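PDB 6JIL: cycloserine biosynthesis protein DcsG, which catalyses the ATP- and magnesium-dependent closure of O-ureido-D-serine into the ring of the antibiotic D-cycloserine. Local coordinates for residues G2-S12 / R47-T58; G185-D193 / R223-A234. All coordinates share one frame; numbering follows the deposited sequence.

Contact 1: residues G2-S12 / R47-T58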
loop_
_atom_site.group_PDB
_atom_site.type_symbol
_atom_site.label_atom_id
_atom_site.label_comp_id
_atom_site.label_asym_id
_atom_site.label_seq_id
_atom_site.Cartn_x
_atom_site.Cartn_y
_atom_site.Cartn_z
ATOM N N GLY A 2 -11.882 -10.682 24.345
ATOM C CA GLY A 2 -11.335 -10.661 22.953
ATOM C C GLY A 2 -11.387 -9.277 22.333
ATOM O O GLY A 2 -11.847 -9.106 21.201
ATOM N N ILE A 3 -10.910 -8.288 23.082
ATOM C CA ILE A 3 -10.896 -6.915 22.609
ATOM C C ILE A 3 -9.882 -6.806 21.467
ATOM O O ILE A 3 -8.774 -7.342 21.546
ATOM C CB ILE A 3 -10.565 -5.949 23.782
ATOM C CG1 ILE A 3 -11.559 -4.792 23.809
ATOM C CG2 ILE A 3 -9.176 -5.405 23.650
ATOM C CD1 ILE A 3 -11.484 -3.976 25.093
ATOM N N LEU A 4 -10.289 -6.127 20.397
ATOM C CA LEU A 4 -9.470 -5.954 19.201
ATOM C C LEU A 4 -8.914 -4.538 19.117
ATOM O O LEU A 4 -9.668 -3.561 19.201
ATOM C CB LEU A 4 -10.322 -6.212 17.954
ATOM C CG LEU A 4 -9.705 -6.767 16.667
ATOM C CD1 LEU A 4 -10.567 -6.336 15.489
ATOM C CD2 LEU A 4 -8.295 -6.281 16.482
ATOM N N ALA A 5 -7.600 -4.427 18.942
ATOM C CA ALA A 5 -6.968 -3.119 18.825
ATOM C C ALA A 5 -6.895 -2.730 17.353
ATOM O O ALA A 5 -6.469 -3.529 16.524
ATOM C CB ALA A 5 -5.566 -3.154 19.425
ATOM N N LEU A 6 -7.348 -1.525 17.025
ATOM C CA LEU A 6 -7.291 -1.030 15.649
ATOM C C LEU A 6 -6.264 0.107 15.705
ATOM O O LEU A 6 -6.538 1.182 16.234
ATOM C CB LEU A 6 -8.665 -0.519 15.197
ATOM C CG LEU A 6 -9.816 -1.546 15.206
ATOM C CD1 LEU A 6 -11.101 -0.889 14.734
ATOM C CD2 LEU A 6 -9.483 -2.736 14.313
ATOM N N VAL A 7 -5.073 -0.148 15.174
ATOM C CA VAL A 7 -3.986 0.818 15.232
ATOM C C VAL A 7 -4.025 1.979 14.252
ATOM O O VAL A 7 -4.223 1.805 13.052
ATOM C CB VAL A 7 -2.618 0.112 15.086
ATOM C CG1 VAL A 7 -1.481 1.104 15.343
ATOM C CG2 VAL A 7 -2.530 -1.048 16.061
ATOM N N THR A 8 -3.794 3.169 14.785
ATOM C CA THR A 8 -3.780 4.399 14.007
ATOM C C THR A 8 -2.771 5.323 14.696
ATOM O O THR A 8 -1.912 4.863 15.448
ATOM C CB THR A 8 -5.191 5.074 14.029
ATOM O OG1 THR A 8 -5.203 6.219 13.169
ATOM C CG2 THR A 8 -5.550 5.517 15.461
ATOM N N ASP A 9 -2.857 6.613 14.396
ATOM C CA ASP A 9 -2.029 7.621 15.048
ATOM C C ASP A 9 -2.750 8.954 14.865
ATOM O O ASP A 9 -3.466 9.150 13.882
ATOM C CB ASP A 9 -0.556 7.614 14.552
ATOM C CG ASP A 9 -0.375 8.030 13.096
ATOM O OD1 ASP A 9 0.498 7.418 12.446
ATOM O OD2 ASP A 9 -1.047 8.966 12.608
ATOM N N ALA A 10 -2.604 9.840 15.844
ATOM C CA ALA A 10 -3.295 11.124 15.838
ATOM C C ALA A 10 -3.354 11.851 14.506
ATOM O O ALA A 10 -4.426 12.288 14.078
ATOM C CB ALA A 10 -2.701 12.041 16.912
ATOM N N VAL A 11 -2.211 11.982 13.844
ATOM C CA VAL A 11 -2.160 12.690 12.569
ATOM C C VAL A 11 -2.975 12.034 11.463
ATOM O O VAL A 11 -3.555 12.714 10.624
ATOM C CB VAL A 11 -0.697 12.826 12.072
ATOM C CG1 VAL A 11 -0.664 13.465 10.693
ATOM C CG2 VAL A 11 0.116 13.659 13.067
ATOM N N SER A 12 -3.024 10.712 11.478
ATOM C CA SER A 12 -3.710 9.956 10.440
ATOM C C SER A 12 -5.177 9.650 10.670
ATOM O O SER A 12 -5.922 9.468 9.712
ATOM C CB SER A 12 -2.961 8.645 10.201
ATOM O OG SER A 12 -1.592 8.907 9.932
ATOM N N ARG A 47 -3.197 -6.464 26.690
ATOM C CA ARG A 47 -4.631 -6.576 26.964
ATOM C C ARG A 47 -5.465 -7.080 25.793
ATOM O O ARG A 47 -6.558 -7.600 26.000
ATOM C CB ARG A 47 -5.221 -5.223 27.373
ATOM C CG ARG A 47 -4.908 -4.742 28.764
ATOM C CD ARG A 47 -5.710 -3.469 29.045
ATOM N NE ARG A 47 -5.460 -2.436 28.038
ATOM C CZ ARG A 47 -6.370 -1.960 27.191
ATOM N NH1 ARG A 47 -7.617 -2.416 27.214
ATOM N NH2 ARG A 47 -6.026 -1.025 26.314
ATOM N N PHE A 48 -4.967 -6.907 24.572
ATOM C CA PHE A 48 -5.711 -7.318 23.388
ATOM C C PHE A 48 -5.574 -8.778 22.970
ATOM O O PHE A 48 -4.551 -9.419 23.201
ATOM C CB PHE A 48 -5.331 -6.434 22.197
ATOM C CG PHE A 48 -5.442 -4.967 22.475
ATOM C CD1 PHE A 48 -4.316 -4.217 22.779
ATOM C CD2 PHE A 48 -6.681 -4.340 22.458
ATOM C CE1 PHE A 48 -4.426 -2.864 23.063
ATOM C CE2 PHE A 48 -6.801 -2.990 22.742
ATOM C CZ PHE A 48 -5.672 -2.249 23.045
ATOM N N GLU A 49 -6.626 -9.286 22.339
ATOM C CA GLU A 49 -6.661 -10.655 21.842
ATOM C C GLU A 49 -5.817 -10.635 20.580
ATOM O O GLU A 49 -5.049 -11.547 20.308
ATOM C CB GLU A 49 -8.098 -11.047 21.480
ATOM C CG GLU A 49 -8.363 -12.537 21.448
ATOM C CD GLU A 49 -8.663 -13.095 22.831
ATOM O OE1 GLU A 49 -8.756 -14.337 22.975
ATOM O OE2 GLU A 49 -8.814 -12.286 23.775
ATOM N N ALA A 50 -5.984 -9.573 19.808
ATOM C CA ALA A 50 -5.250 -9.394 18.571
ATOM C C ALA A 50 -5.161 -7.911 18.235
ATOM O O ALA A 50 -5.799 -7.070 18.867
ATOM C CB ALA A 50 -5.929 -10.144 17.436
ATOM N N VAL A 51 -4.361 -7.608 17.222
ATOM C CA VAL A 51 -4.154 -6.246 16.775
ATOM C C VAL A 51 -4.249 -6.175 15.257
ATOM O O VAL A 51 -3.811 -7.087 14.562
ATOM C CB VAL A 51 -2.759 -5.740 17.223
ATOM C CG1 VAL A 51 -2.422 -4.440 16.536
ATOM C CG2 VAL A 51 -2.743 -5.548 18.736
ATOM N N VAL A 52 -4.853 -5.101 14.757
ATOM C CA VAL A 52 -4.972 -4.861 13.324
ATOM C C VAL A 52 -4.440 -3.462 13.028
ATOM O O VAL A 52 -4.810 -2.483 13.688
ATOM C CB VAL A 52 -6.433 -4.941 12.819
ATOM C CG1 VAL A 52 -6.523 -4.392 11.401
ATOM C CG2 VAL A 52 -6.905 -6.378 12.829
ATOM N N PHE A 53 -3.558 -3.375 12.040
ATOM C CA PHE A 53 -2.979 -2.096 11.658
ATOM C C PHE A 53 -3.880 -1.449 10.614
ATOM O O PHE A 53 -3.966 -1.900 9.471
ATOM C CB PHE A 53 -1.574 -2.311 11.109
ATOM C CG PHE A 53 -0.669 -3.028 12.057
ATOM C CD1 PHE A 53 -0.163 -4.280 11.746
ATOM C CD2 PHE A 53 -0.304 -2.446 13.259
ATOM C CE1 PHE A 53 0.699 -4.939 12.624
ATOM C CE2 PHE A 53 0.554 -3.098 14.133
ATOM C CZ PHE A 53 1.056 -4.350 13.807
ATOM N N ARG A 54 -4.559 -0.388 11.025
ATOM C CA ARG A 54 -5.479 0.295 10.144
ATOM C C ARG A 54 -4.912 1.537 9.485
ATOM O O ARG A 54 -4.800 1.592 8.260
ATOM C CB ARG A 54 -6.758 0.646 10.909
ATOM C CG ARG A 54 -7.612 -0.571 11.249
ATOM C CD ARG A 54 -7.949 -1.313 9.976
ATOM N NE ARG A 54 -8.388 -0.348 8.980
ATOM C CZ ARG A 54 -8.009 -0.349 7.708
ATOM N NH1 ARG A 54 -7.185 -1.285 7.253
ATOM N NH2 ARG A 54 -8.415 0.629 6.905
ATOM N N SER A 55 -4.535 2.526 10.290
ATOM C CA SER A 55 -4.027 3.767 9.733
ATOM C C SER A 55 -2.898 4.470 10.486
ATOM O O SER A 55 -2.990 5.666 10.760
ATOM C CB SER A 55 -5.188 4.741 9.561
ATOM O OG SER A 55 -5.883 4.893 10.786
ATOM N N PRO A 56 -1.818 3.743 10.823
ATOM C CA PRO A 56 -0.691 4.351 11.531
ATOM C C PRO A 56 0.150 4.919 10.392
ATOM O O PRO A 56 1.343 4.642 10.270
ATOM C CB PRO A 56 -0.036 3.150 12.173
ATOM C CG PRO A 56 -0.141 2.139 11.075
ATOM C CD PRO A 56 -1.552 2.317 10.559
ATOM N N TRP A 57 -0.490 5.724 9.556
ATOM C CA TRP A 57 0.170 6.233 8.368
ATOM C C TRP A 57 1.384 7.136 8.479
ATOM O O TRP A 57 2.024 7.424 7.463
ATOM C CB TRP A 57 -0.877 6.828 7.428
ATOM C CG TRP A 57 -1.879 5.778 6.993
ATOM C CD1 TRP A 57 -1.638 4.442 6.797
ATOM C CD2 TRP A 57 -3.265 5.976 6.700
ATOM N NE1 TRP A 57 -2.786 3.800 6.408
ATOM C CE2 TRP A 57 -3.801 4.718 6.338
ATOM C CE3 TRP A 57 -4.108 7.092 6.706
ATOM C CZ2 TRP A 57 -5.141 4.547 5.988
ATOM C CZ3 TRP A 57 -5.447 6.923 6.358
ATOM C CH2 TRP A 57 -5.947 5.659 6.004
ATOM N N THR A 58 1.730 7.570 9.687
ATOM C CA THR A 58 2.920 8.396 9.814
ATOM C C THR A 58 4.137 7.468 9.832
ATOM O O THR A 58 5.268 7.920 9.989
ATOM C CB THR A 58 2.911 9.270 11.104
ATOM O OG1 THR A 58 2.809 8.437 12.265
ATOM C CG2 THR A 58 1.754 10.245 11.071
#
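D9 and T58 meet because D9 CG (chi1 66°) and T58 OG1 (chi1 59°) each sit between their own backbone N and carbonyl carbon, which turns carboxylate and hydroxyl to face each other from opposite directions. T58 N gives D9 OD1 a bond of 3.0 Å on its syn lone pair, while T58 OG1 reaches the same oxygen from above the carboxylate plane. The second oxygen, D9 OD2, accepts S12 N, which makes an Asx motif, and S12 OG besides. An aspartate suits this loop, since its two oxygens gather donors from both segments, and W38 NE1 is a further donor to OD1.

Behind this polar end, strands 4-8 and 50-55 run parallel. A5 is bonded through its O to V52 N (2.9 Å) and through its N to A50 O, and V7 N follows to V52 O (2.8 Å). V7 O then receives both R54 N and S55 N in its carbonyl plane.

A5 has only a methyl, so the F48 ring can lie flat over it in a CH-pi contact, CB 3.4 Å from the ring centroid and 8° off its normal. The valines V7 and V51 pack by their methyl branches, CG2 against CG1 at 3.4 Å, and V7 also meets F53. On the other face L4 CD2 touches V52 CG2 at 3.9 Å, and T8 OG1 lies 2.8 Å from S55 OG, which D16 also holds.

W57 NE1 bonds to E274 O, and the W57 side chain lies about 5 Å from that of the magnesium ligand E271. The pair forms the centre of a Rossmann-like sheet in the order 33-37, 4-8, 50-55, 78-79. Helix 63-76 covers V51, F53 and P56, and helix 19-28 covers L6 and R54.

Contact 2: residues G185-D193 / R223-A234. With ADP (adenosine-5'-diphosphate), chain G.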
loop_
_atom_site.group_PDB
_atom_site.type_symbol
_atom_site.label_atom_id
_atom_site.label_comp_id
_atom_site.label_asym_id
_atom_site.label_seq_id
_atom_site.Cartn_x
_atom_site.Cartn_y
_atom_site.Cartn_z
ATOM N N GLY A 185 -6.385 7.643 -14.674
ATOM C CA GLY A 185 -6.022 7.409 -13.291
ATOM C C GLY A 185 -5.651 5.964 -13.024
ATOM O O GLY A 185 -4.895 5.361 -13.785
ATOM N N GLU A 186 -6.195 5.406 -11.944
ATOM C CA GLU A 186 -5.907 4.028 -11.561
ATOM C C GLU A 186 -7.146 3.412 -10.918
ATOM O O GLU A 186 -8.072 4.126 -10.539
ATOM C CB GLU A 186 -4.750 4.006 -10.556
ATOM C CG GLU A 186 -5.189 4.303 -9.131
ATOM C CD GLU A 186 -4.047 4.680 -8.213
ATOM O OE1 GLU A 186 -4.107 4.324 -7.021
ATOM O OE2 GLU A 186 -3.102 5.349 -8.675
ATOM N N THR A 187 -7.157 2.089 -10.790
ATOM C CA THR A 187 -8.284 1.404 -10.168
ATOM C C THR A 187 -7.769 0.621 -8.964
ATOM O O THR A 187 -6.848 -0.190 -9.086
ATOM C CB THR A 187 -8.978 0.449 -11.160
ATOM O OG1 THR A 187 -9.360 1.180 -12.334
ATOM C CG2 THR A 187 -10.228 -0.155 -10.535
ATOM N N ASP A 188 -8.363 0.886 -7.802
ATOM C CA ASP A 188 -7.974 0.238 -6.553
ATOM C C ASP A 188 -9.024 -0.779 -6.104
ATOM O O ASP A 188 -10.135 -0.402 -5.723
ATOM C CB ASP A 188 -7.774 1.299 -5.462
ATOM C CG ASP A 188 -6.610 2.250 -5.766
ATOM O OD1 ASP A 188 -6.084 2.223 -6.902
ATOM O OD2 ASP A 188 -6.226 3.028 -4.865
ATOM N N LEU A 189 -8.667 -2.065 -6.145
ATOM C CA LEU A 189 -9.584 -3.135 -5.763
ATOM C C LEU A 189 -9.359 -3.624 -4.334
ATOM O O LEU A 189 -8.227 -3.844 -3.907
ATOM C CB LEU A 189 -9.452 -4.326 -6.720
ATOM C CG LEU A 189 -9.814 -4.175 -8.204
ATOM C CD1 LEU A 189 -8.798 -3.287 -8.909
ATOM C CD2 LEU A 189 -9.845 -5.559 -8.855
ATOM N N THR A 190 -10.449 -3.806 -3.601
ATOM C CA THR A 190 -10.374 -4.272 -2.227
ATOM C C THR A 190 -10.857 -5.713 -2.127
ATOM O O THR A 190 -11.902 -6.067 -2.671
ATOM C CB THR A 190 -11.216 -3.386 -1.320
ATOM O OG1 THR A 190 -10.623 -2.085 -1.266
ATOM C CG2 THR A 190 -11.297 -3.963 0.072
ATOM N N PHE A 191 -10.080 -6.540 -1.432
ATOM C CA PHE A 191 -10.409 -7.947 -1.254
ATOM C C PHE A 191 -10.491 -8.331 0.213
ATOM O O PHE A 191 -9.783 -7.774 1.054
ATOM C CB PHE A 191 -9.354 -8.839 -1.907
ATOM C CG PHE A 191 -9.451 -8.918 -3.399
ATOM C CD1 PHE A 191 -9.189 -7.810 -4.190
ATOM C CD2 PHE A 191 -9.750 -10.132 -4.019
ATOM C CE1 PHE A 191 -9.217 -7.909 -5.581
ATOM C CE2 PHE A 191 -9.781 -10.240 -5.409
ATOM C CZ PHE A 191 -9.512 -9.129 -6.190
ATOM N N PHE A 192 -11.354 -9.299 0.505
ATOM C CA PHE A 192 -11.516 -9.804 1.860
ATOM C C PHE A 192 -11.462 -11.322 1.810
ATOM O O PHE A 192 -12.305 -11.963 1.185
ATOM C CB PHE A 192 -12.831 -9.308 2.449
ATOM C CG PHE A 192 -12.846 -7.824 2.697
ATOM C CD1 PHE A 192 -13.784 -7.005 2.080
ATOM C CD2 PHE A 192 -11.906 -7.243 3.539
ATOM C CE1 PHE A 192 -13.789 -5.634 2.299
ATOM C CE2 PHE A 192 -11.902 -5.870 3.764
ATOM C CZ PHE A 192 -12.848 -5.065 3.142
ATOM N N ASP A 193 -10.442 -11.885 2.451
ATOM C CA ASP A 193 -10.226 -13.330 2.474
ATOM C C ASP A 193 -10.130 -13.947 1.081
ATOM O O ASP A 193 -10.668 -15.026 0.828
ATOM C CB ASP A 193 -11.322 -14.037 3.274
ATOM C CG ASP A 193 -10.979 -14.151 4.742
ATOM O OD1 ASP A 193 -9.805 -13.895 5.083
ATOM O OD2 ASP A 193 -11.865 -14.503 5.554
ATOM N N ARG A 223 -16.143 2.365 -8.290
ATOM C CA ARG A 223 -15.878 1.808 -9.606
ATOM C C ARG A 223 -16.123 0.306 -9.581
ATOM O O ARG A 223 -15.968 -0.347 -8.553
ATOM C CB ARG A 223 -14.426 2.066 -9.996
ATOM C CG ARG A 223 -14.117 1.887 -11.468
ATOM C CD ARG A 223 -14.449 3.158 -12.240
ATOM N NE ARG A 223 -13.422 3.462 -13.233
ATOM C CZ ARG A 223 -13.311 4.630 -13.862
ATOM N NH1 ARG A 223 -14.169 5.612 -13.600
ATOM N NH2 ARG A 223 -12.339 4.822 -14.744
ATOM N N ASP A 224 -16.508 -0.245 -10.715
ATOM C CA ASP A 224 -16.728 -1.679 -10.789
ATOM C C ASP A 224 -15.586 -2.244 -11.619
ATOM O O ASP A 224 -15.527 -2.031 -12.830
ATOM C CB ASP A 224 -18.066 -1.967 -11.450
ATOM C CG ASP A 224 -18.851 -3.012 -10.710
ATOM O OD1 ASP A 224 -18.538 -4.211 -10.874
ATOM O OD2 ASP A 224 -19.769 -2.629 -9.945
ATOM N N ALA A 225 -14.666 -2.942 -10.963
ATOM C CA ALA A 225 -13.508 -3.510 -11.651
ATOM C C ALA A 225 -13.946 -4.602 -12.613
ATOM O O ALA A 225 -14.817 -5.408 -12.281
ATOM C CB ALA A 225 -12.519 -4.072 -10.635
ATOM N N ASP A 226 -13.352 -4.631 -13.803
ATOM C CA ASP A 226 -13.714 -5.655 -14.773
ATOM C C ASP A 226 -13.004 -6.961 -14.458
ATOM O O ASP A 226 -12.168 -7.020 -13.550
ATOM C CB ASP A 226 -13.409 -5.208 -16.211
ATOM C CG ASP A 226 -11.990 -4.716 -16.394
ATOM O OD1 ASP A 226 -11.707 -3.561 -16.013
ATOM O OD2 ASP A 226 -11.152 -5.477 -16.921
ATOM N N GLU A 227 -13.357 -8.009 -15.197
ATOM C CA GLU A 227 -12.777 -9.337 -15.002
ATOM C C GLU A 227 -11.256 -9.353 -14.985
ATOM O O GLU A 227 -10.647 -9.916 -14.079
ATOM C CB GLU A 227 -13.284 -10.291 -16.084
ATOM C CG GLU A 227 -14.725 -10.712 -15.889
ATOM C CD GLU A 227 -15.251 -11.556 -17.032
ATOM O OE1 GLU A 227 -16.350 -12.135 -16.879
ATOM O OE2 GLU A 227 -14.573 -11.634 -18.083
ATOM N N ASP A 228 -10.652 -8.733 -15.990
ATOM C CA ASP A 228 -9.202 -8.683 -16.103
ATOM C C ASP A 228 -8.541 -8.070 -14.884
ATOM O O ASP A 228 -7.554 -8.598 -14.373
ATOM C CB ASP A 228 -8.802 -7.891 -17.341
ATOM C CG ASP A 228 -9.075 -8.648 -18.622
ATOM O OD1 ASP A 228 -9.100 -8.000 -19.695
ATOM O OD2 ASP A 228 -9.252 -9.889 -18.555
ATOM N N GLN A 229 -9.088 -6.951 -14.423
ATOM C CA GLN A 229 -8.532 -6.265 -13.273
ATOM C C GLN A 229 -8.632 -7.140 -12.031
ATOM O O GLN A 229 -7.656 -7.288 -11.291
ATOM C CB GLN A 229 -9.252 -4.932 -13.070
ATOM C CG GLN A 229 -9.100 -3.987 -14.251
ATOM C CD GLN A 229 -9.810 -2.665 -14.041
ATOM O OE1 GLN A 229 -11.017 -2.628 -13.804
ATOM N NE2 GLN A 229 -9.062 -1.568 -14.132
ATOM N N ARG A 230 -9.801 -7.739 -11.821
ATOM C CA ARG A 230 -10.005 -8.602 -10.665
ATOM C C ARG A 230 -9.127 -9.835 -10.790
ATOM O O ARG A 230 -8.621 -10.358 -9.795
ATOM C CB ARG A 230 -11.478 -8.993 -10.551
ATOM C CG ARG A 230 -12.378 -7.805 -10.284
ATOM C CD ARG A 230 -13.805 -8.215 -9.979
ATOM N NE ARG A 230 -14.533 -8.655 -11.161
ATOM C CZ ARG A 230 -15.806 -9.035 -11.143
ATOM N NH1 ARG A 230 -16.487 -9.027 -10.000
ATOM N NH2 ARG A 230 -16.402 -9.424 -12.268
ATOM N N ALA A 231 -8.932 -10.286 -12.022
ATOM C CA ALA A 231 -8.088 -11.446 -12.273
ATOM C C ALA A 231 -6.636 -11.140 -11.889
ATOM O O ALA A 231 -5.966 -11.958 -11.260
ATOM C CB ALA A 231 -8.176 -11.842 -13.737
ATOM N N VAL A 232 -6.151 -9.959 -12.259
ATOM C CA VAL A 232 -4.784 -9.586 -11.935
ATOM C C VAL A 232 -4.643 -9.370 -10.429
ATOM O O VAL A 232 -3.706 -9.874 -9.809
ATOM C CB VAL A 232 -4.349 -8.306 -12.699
ATOM C CG1 VAL A 232 -3.056 -7.759 -12.115
ATOM C CG2 VAL A 232 -4.140 -8.626 -14.169
ATOM N N ALA A 233 -5.578 -8.632 -9.842
ATOM C CA ALA A 233 -5.547 -8.364 -8.411
ATOM C C ALA A 233 -5.479 -9.656 -7.606
ATOM O O ALA A 233 -4.702 -9.764 -6.663
ATOM C CB ALA A 233 -6.784 -7.568 -8.004
ATOM N N ALA A 234 -6.312 -10.627 -7.976
ATOM C CA ALA A 234 -6.358 -11.917 -7.287
ATOM C C ALA A 234 -5.068 -12.702 -7.452
ATOM O O ALA A 234 -4.719 -13.508 -6.588
ATOM C CB ALA A 234 -7.536 -12.749 -7.795
HETATM P PB ADP G . 2.033 5.576 -2.629
HETATM O O1B ADP G . 0.505 5.826 -3.082
HETATM O O2B ADP G . 2.107 4.354 -1.717
HETATM O O3B ADP G . 2.530 6.821 -1.862
HETATM P PA ADP G . 2.250 5.121 -5.333
HETATM O O1A ADP G . 2.901 4.042 -6.074
HETATM O O2A ADP G . 0.718 4.733 -5.155
HETATM O O3A ADP G . 3.019 5.300 -3.904
HETATM O "O5'" ADP G . 2.426 6.483 -6.170
HETATM C "C5'" ADP G . 1.504 7.463 -5.691
HETATM C "C4'" ADP G . 0.788 8.089 -6.895
HETATM O "O4'" ADP G . 1.758 8.558 -7.859
HETATM C "C3'" ADP G . -0.095 7.068 -7.602
HETATM O "O3'" ADP G . -1.411 7.043 -7.063
HETATM C "C2'" ADP G . -0.049 7.526 -9.062
HETATM O "O2'" ADP G . -1.084 8.471 -9.354
HETATM C "C1'" ADP G . 1.364 8.136 -9.202
HETATM N N9 ADP G . 2.331 7.152 -9.766
HETATM C C8 ADP G . 3.331 6.492 -9.094
HETATM N N7 ADP G . 4.020 5.750 -9.910
HETATM C C5 ADP G . 3.520 5.873 -11.156
HETATM C C6 ADP G . 3.971 5.496 -12.450
HETATM N N6 ADP G . 5.057 4.645 -12.601
HETATM N N1 ADP G . 3.337 5.996 -13.527
HETATM C C2 ADP G . 2.305 6.834 -13.411
HETATM N N3 ADP G . 1.852 7.221 -12.221
HETATM C C4 ADP G . 2.417 6.775 -11.083
#
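Strand 186-192 and the start of helix 227-244 pass with their short axes 9.5 Å apart at closest, at an angle of 58°. This is a helix laid on one face of the antiparallel sheet of the ATP-grasp fold. T187, L189 and F191 point toward the helix, and their neighbours E186 and D188 point away from it.

L189 carries most of the apolar contact: its CD2 lies 3.5 Å from A225 CB and equally close to R230 CA, and touches A233 CB as well. Alanines at 225 and 233 suit these places because a single methyl lets the backbone come near the leucine. The F191 ring brings CE1 to 3.5 Å from A233 CB, with R230 O at the ring edge near its plane. Toward the start of the helix, T187 and Q229 cross at about a right angle, with T187 OG1 3.3 Å from Q229 NE2. The extended Q229 side chain puts OE1 where it accepts from D226 N, at the N-cap, although the exact place of this amide is doubtful.

With chi1 82°, E186 extends from the far side of the strand into the nucleotide pocket, where its OE2 accepts a 2.9 Å hydrogen bond from the ribose hydroxyl ADP O3'.

Contact 1 comes first along the chain and closes before contact 2 opens. Their centres are 26 Å apart, and their nearest atoms, about 7 Å apart, do not touch. They belong to different sheets: 2-12 / 47-58 lies in the parallel N-terminal sheet, and 185-193 / 223-234 in the antiparallel sheet of the ATP-grasp region. Strand 265-271, in the same sheet as strand 186-192, carries the magnesium ligands E269 and E271; W57 of contact 1 approaches E271, and E186 of contact 2 belongs to the nucleotide pocket. This is consistent with an active site between the two sheets, reached from contact 1 by the segment after strand 50-55.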